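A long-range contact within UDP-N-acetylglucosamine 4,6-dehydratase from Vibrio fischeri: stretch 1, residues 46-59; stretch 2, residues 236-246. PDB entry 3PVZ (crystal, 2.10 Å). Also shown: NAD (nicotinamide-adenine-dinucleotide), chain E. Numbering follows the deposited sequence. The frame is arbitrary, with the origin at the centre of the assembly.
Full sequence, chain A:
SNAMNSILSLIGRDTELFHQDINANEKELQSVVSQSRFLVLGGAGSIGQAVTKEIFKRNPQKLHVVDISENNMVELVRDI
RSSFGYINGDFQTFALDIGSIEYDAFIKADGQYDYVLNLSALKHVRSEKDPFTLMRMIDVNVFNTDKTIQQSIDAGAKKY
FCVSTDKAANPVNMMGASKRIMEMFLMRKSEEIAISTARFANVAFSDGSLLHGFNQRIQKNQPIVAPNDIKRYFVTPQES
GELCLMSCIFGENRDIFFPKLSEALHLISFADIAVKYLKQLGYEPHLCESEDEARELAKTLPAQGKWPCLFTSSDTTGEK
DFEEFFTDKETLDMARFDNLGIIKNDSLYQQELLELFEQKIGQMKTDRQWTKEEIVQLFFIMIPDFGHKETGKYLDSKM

Stretch 1 46-59: SIGQAVTKEIFKRN
Stretch 2 (236-246) TPQESGELCLM

Two helices meet here so closely that the CA atoms of Val51 and Gly241 lie 3.8 Å apart, and no direct hydrogen bond joins them. Helix 46-56 and helix 237-246 approach to 7.4 Å between axes, their N-to-C directions 67° apart (signed crossing angle -67°), burying 551 Å² in total. Glycine makes this possible: an ideal CB on Gly241 would point at the partner and lie 2.7 Å from Ala50 O, a clash. Ala50, also small, directs its CB toward the other helix, 3.3 Å from Pro237 O and 3.8 Å from Gly241 CA. Pro237 O also accepts a hydrogen bond from Ser240 OG (2.6 Å; chi1 p), which ties that hydroxyl back to its own helix.

Both helices have regular i to i+4 bonding, although Ala50 N to Ser46 O is weak at 3.5 Å. Apolar packing runs along one flank. Ile47 (m, t) places CG2 3.4 Å from Cys244 SG, Val51 (p) brings CG2 to 3.4 Å from Cys244 CB, and Ile55 (m, t) sets CG1 4.0 Å from Leu245 CD1. Leu245 (t, p), with the largest covered area, also puts CD2 3.5 Å from Arg58 NH1.

Glu54 (m, m, chi3 -60°) is a buried knob among Gln238, Gly241, Glu242 and Leu245. Its charge is met within its own stretch by salt bridges from OE1 to Arg58 NH1 (2.9 Å) and OE2 to Lys57 NZ (2.8 Å). Glu54 OE1 and Glu242 OE2 are like charges only 3.9 Å apart; one water bridges them, donating to Glu54 OE1 (2.4 Å) and Glu242 OE2 (2.6 Å) while accepting from Arg58 NH2 (3.0 Å). Gln238 NE2 donates to Glu242 OE2 (3.2 Å).

At the helix starts, Thr236 OG1 caps Glu239 N (3.1 Å), and Ile47 N donates to NAD O2N (2.7 Å).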

# COMPACT_ATOMS: atom_id res chain seq x y z
N SER A 46 -9.21 1.37 -2.78
CA SER A 46 -10.38 0.92 -3.53
C SER A 46 -11.58 1.83 -3.35
O SER A 46 -12.10 2.32 -4.35
CB SER A 46 -10.72 -0.53 -3.22
OG SER A 46 -9.76 -1.37 -3.85
N ILE A 47 -12.02 2.10 -2.13
CA ILE A 47 -13.11 3.07 -1.98
C ILE A 47 -12.62 4.53 -2.29
O ILE A 47 -13.33 5.33 -2.96
CB ILE A 47 -13.77 2.98 -0.63
CG1 ILE A 47 -14.31 1.54 -0.41
CG2 ILE A 47 -14.91 4.00 -0.61
CD1 ILE A 47 -14.65 1.08 1.05
N GLY A 48 -11.38 4.84 -1.91
CA GLY A 48 -10.79 6.15 -2.18
C GLY A 48 -10.89 6.55 -3.63
O GLY A 48 -11.30 7.62 -3.97
N GLN A 49 -10.42 5.70 -4.51
CA GLN A 49 -10.47 6.01 -5.92
C GLN A 49 -11.90 6.19 -6.36
O GLN A 49 -12.19 7.05 -7.17
CB GLN A 49 -9.82 4.93 -6.74
CG GLN A 49 -8.36 4.73 -6.47
CD GLN A 49 -7.67 3.93 -7.64
OE1 GLN A 49 -8.22 3.84 -8.71
NE2 GLN A 49 -6.47 3.40 -7.40
N ALA A 50 -12.80 5.38 -5.86
CA ALA A 50 -14.16 5.42 -6.36
C ALA A 50 -14.77 6.75 -6.01
O ALA A 50 -15.45 7.34 -6.85
CB ALA A 50 -15.02 4.27 -5.85
N VAL A 51 -14.53 7.22 -4.79
CA VAL A 51 -15.18 8.46 -4.39
C VAL A 51 -14.47 9.65 -5.08
O VAL A 51 -15.10 10.67 -5.40
CB VAL A 51 -15.21 8.62 -2.89
CG1 VAL A 51 -13.77 8.86 -2.37
CG2 VAL A 51 -16.18 9.78 -2.53
N THR A 52 -13.18 9.48 -5.38
CA THR A 52 -12.40 10.52 -6.08
C THR A 52 -12.95 10.72 -7.50
O THR A 52 -13.15 11.84 -7.96
CB THR A 52 -10.88 10.15 -6.16
OG1 THR A 52 -10.32 10.06 -4.84
CG2 THR A 52 -10.09 11.25 -6.94
N LYS A 53 -13.28 9.61 -8.14
CA LYS A 53 -13.92 9.65 -9.46
C LYS A 53 -15.32 10.27 -9.33
O LYS A 53 -15.64 11.16 -10.08
CB LYS A 53 -13.99 8.29 -10.05
CG LYS A 53 -12.60 7.77 -10.32
CD LYS A 53 -12.58 6.68 -11.32
CE LYS A 53 -13.12 5.41 -10.75
NZ LYS A 53 -13.02 4.31 -11.79
N GLU A 54 -16.11 9.86 -8.35
CA GLU A 54 -17.39 10.51 -8.18
C GLU A 54 -17.30 12.01 -8.05
O GLU A 54 -18.16 12.72 -8.52
CB GLU A 54 -18.21 9.94 -7.01
CG GLU A 54 -18.65 8.54 -7.22
CD GLU A 54 -19.56 8.40 -8.42
OE1 GLU A 54 -20.62 9.04 -8.41
OE2 GLU A 54 -19.25 7.61 -9.34
N ILE A 55 -16.26 12.50 -7.43
CA ILE A 55 -16.07 13.94 -7.27
C ILE A 55 -15.59 14.52 -8.61
O ILE A 55 -16.16 15.48 -9.15
CB ILE A 55 -15.05 14.26 -6.11
CG1 ILE A 55 -15.57 13.71 -4.79
CG2 ILE A 55 -14.72 15.77 -6.07
CD1 ILE A 55 -14.62 13.95 -3.52
N PHE A 56 -14.55 13.92 -9.16
CA PHE A 56 -13.93 14.44 -10.36
C PHE A 56 -14.93 14.66 -11.53
O PHE A 56 -14.85 15.66 -12.23
CB PHE A 56 -12.81 13.50 -10.81
CG PHE A 56 -11.94 14.09 -11.88
CD1 PHE A 56 -12.32 14.02 -13.19
CD2 PHE A 56 -10.77 14.76 -11.56
CE1 PHE A 56 -11.54 14.59 -14.18
CE2 PHE A 56 -9.97 15.31 -12.57
CZ PHE A 56 -10.38 15.21 -13.89
N LYS A 57 -15.83 13.71 -11.75
CA LYS A 57 -16.74 13.76 -12.89
C LYS A 57 -17.79 14.86 -12.72
O LYS A 57 -18.48 15.21 -13.68
CB LYS A 57 -17.43 12.38 -13.06
CG LYS A 57 -18.39 11.96 -11.97
CD LYS A 57 -19.27 10.73 -12.34
CE LYS A 57 -18.61 9.41 -11.99
NZ LYS A 57 -19.58 8.20 -12.07
N ARG A 58 -17.92 15.39 -11.50
CA ARG A 58 -18.84 16.50 -11.23
C ARG A 58 -18.12 17.87 -11.14
O ARG A 58 -18.65 18.85 -10.56
CB ARG A 58 -19.58 16.22 -9.94
CG ARG A 58 -20.60 15.05 -10.14
CD ARG A 58 -21.35 14.75 -8.92
NE ARG A 58 -22.36 13.73 -9.17
CZ ARG A 58 -22.16 12.39 -9.06
NH1 ARG A 58 -20.98 11.87 -8.70
NH2 ARG A 58 -23.16 11.56 -9.33
N ASN A 59 -16.89 17.88 -11.68
CA ASN A 59 -16.13 19.08 -12.00
C ASN A 59 -15.85 20.00 -10.80
O ASN A 59 -16.33 21.11 -10.78
CB ASN A 59 -16.86 19.84 -13.10
CG ASN A 59 -16.11 21.05 -13.56
OD1 ASN A 59 -14.88 21.02 -13.68
ND2 ASN A 59 -16.83 22.16 -13.74
N THR A 236 -20.73 -2.77 -5.97
CA THR A 236 -19.69 -2.31 -6.87
C THR A 236 -18.84 -1.15 -6.30
O THR A 236 -19.29 -0.35 -5.44
CB THR A 236 -20.28 -1.83 -8.22
OG1 THR A 236 -21.03 -0.63 -8.01
CG2 THR A 236 -21.21 -2.91 -8.84
N PRO A 237 -17.61 -1.05 -6.79
CA PRO A 237 -16.81 0.11 -6.49
C PRO A 237 -17.59 1.42 -6.67
O PRO A 237 -17.59 2.23 -5.75
CB PRO A 237 -15.65 0.01 -7.48
CG PRO A 237 -15.48 -1.46 -7.67
CD PRO A 237 -16.90 -1.98 -7.69
N GLN A 238 -18.26 1.63 -7.80
CA GLN A 238 -18.96 2.90 -8.00
C GLN A 238 -19.99 3.15 -6.94
O GLN A 238 -20.22 4.28 -6.52
CB GLN A 238 -19.63 2.97 -9.35
CG GLN A 238 -20.38 4.29 -9.60
CD GLN A 238 -20.71 4.48 -11.08
OE1 GLN A 238 -19.94 4.06 -11.94
NE2 GLN A 238 -21.84 5.11 -11.37
N GLU A 239 -20.64 2.08 -6.52
CA GLU A 239 -21.65 2.19 -5.49
C GLU A 239 -21.02 2.64 -4.19
O GLU A 239 -21.61 3.47 -3.48
CB GLU A 239 -22.36 0.85 -5.34
CG GLU A 239 -23.29 0.62 -6.50
CD GLU A 239 -24.01 -0.70 -6.49
OE1 GLU A 239 -23.54 -1.66 -5.84
OE2 GLU A 239 -25.07 -0.76 -7.15
N SER A 240 -19.82 2.13 -3.90
CA SER A 240 -19.07 2.57 -2.69
C SER A 240 -18.73 4.04 -2.75
O SER A 240 -18.85 4.79 -1.79
CB SER A 240 -17.85 1.70 -2.39
OG SER A 240 -16.83 1.81 -3.35
N GLY A 241 -18.34 4.46 -3.92
CA GLY A 241 -17.99 5.84 -4.15
C GLY A 241 -19.19 6.73 -4.04
O GLY A 241 -19.10 7.83 -3.50
N GLU A 242 -20.33 6.26 -4.54
CA GLU A 242 -21.54 7.07 -4.48
C GLU A 242 -22.05 7.26 -3.06
O GLU A 242 -22.49 8.33 -2.69
CB GLU A 242 -22.62 6.47 -5.38
CG GLU A 242 -22.37 6.74 -6.85
CD GLU A 242 -23.34 5.98 -7.79
OE1 GLU A 242 -23.89 4.92 -7.40
OE2 GLU A 242 -23.53 6.44 -8.94
N LEU A 243 -21.95 6.20 -2.26
CA LEU A 243 -22.32 6.25 -0.88
C LEU A 243 -21.42 7.20 -0.07
O LEU A 243 -21.94 7.98 0.69
CB LEU A 243 -22.28 4.84 -0.28
CG LEU A 243 -22.68 4.67 1.17
CD1 LEU A 243 -24.14 4.95 1.32
CD2 LEU A 243 -22.42 3.21 1.62
N CYS A 244 -20.09 7.11 -0.24
CA CYS A 244 -19.17 8.12 0.35
C CYS A 244 -19.59 9.58 0.06
O CYS A 244 -19.59 10.41 0.95
CB CYS A 244 -17.74 7.93 -0.18
SG CYS A 244 -16.95 6.44 0.46
N LEU A 245 -19.89 9.88 -1.20
CA LEU A 245 -20.16 11.24 -1.63
C LEU A 245 -21.50 11.74 -1.06
O LEU A 245 -21.61 12.90 -0.71
CB LEU A 245 -20.20 11.35 -3.14
CG LEU A 245 -20.43 12.75 -3.80
CD1 LEU A 245 -19.35 13.71 -3.52
CD2 LEU A 245 -20.57 12.63 -5.30
N MSE A 246 -22.49 10.85 -0.99
CA MSE A 246 -23.80 11.20 -0.45
C MSE A 246 -23.68 11.50 1.03
O MSE A 246 -24.22 12.48 1.50
CB MSE A 246 -24.81 10.08 -0.67
CG MSE A 246 -25.25 9.87 -2.09
SE MSE A 246 -26.24 11.32 -2.84
CE MSE A 246 -27.73 11.35 -1.60
PA NAD E . -7.76 -0.14 0.69
O1A NAD E . -6.68 -1.02 1.25
O2A NAD E . -7.95 -0.42 -0.77
O5B NAD E . -7.29 1.37 0.60
C5B NAD E . -6.79 1.95 1.82
C4B NAD E . -5.89 3.09 1.32
O4B NAD E . -5.31 3.83 2.37
C3B NAD E . -4.72 2.51 0.46
O3B NAD E . -4.66 3.14 -0.81
C2B NAD E . -3.48 2.82 1.33
O2B NAD E . -2.27 2.93 0.60
C1B NAD E . -3.99 4.12 1.99
N9A NAD E . -3.24 4.41 3.20
C8A NAD E . -3.04 3.61 4.25
N7A NAD E . -2.27 4.16 5.13
C5A NAD E . -2.01 5.43 4.68
C6A NAD E . -1.26 6.50 5.16
N6A NAD E . -0.67 6.35 6.39
N1A NAD E . -1.16 7.62 4.45
C2A NAD E . -1.75 7.73 3.27
N3A NAD E . -2.45 6.73 2.77
C4A NAD E . -2.60 5.60 3.44
O3 NAD E . -9.09 -0.32 1.59
PN NAD E . -10.54 -0.00 0.92
O1N NAD E . -11.17 -1.29 0.42
O2N NAD E . -10.66 1.09 -0.07
O5D NAD E . -11.39 0.27 2.31
C5D NAD E . -11.18 1.58 2.80
C4D NAD E . -11.96 1.76 4.11
O4D NAD E . -13.29 1.18 3.99
C3D NAD E . -11.27 0.96 5.24
O3D NAD E . -11.50 1.53 6.55
C2D NAD E . -12.03 -0.38 5.23
O2D NAD E . -11.96 -1.07 6.49
C1D NAD E . -13.45 0.09 4.94
N1N NAD E . -14.30 -0.99 4.41
C2N NAD E . -13.96 -1.57 3.26
C3N NAD E . -14.73 -2.58 2.71
C7N NAD E . -14.35 -3.25 1.46
O7N NAD E . -15.06 -4.19 1.10
N7N NAD E . -13.26 -2.91 0.75
C4N NAD E . -15.90 -3.00 3.39
C5N NAD E . -16.24 -2.36 4.57
C6N NAD E . -15.41 -1.35 5.08
O HOH W 1 -22.53 8.65 -9.89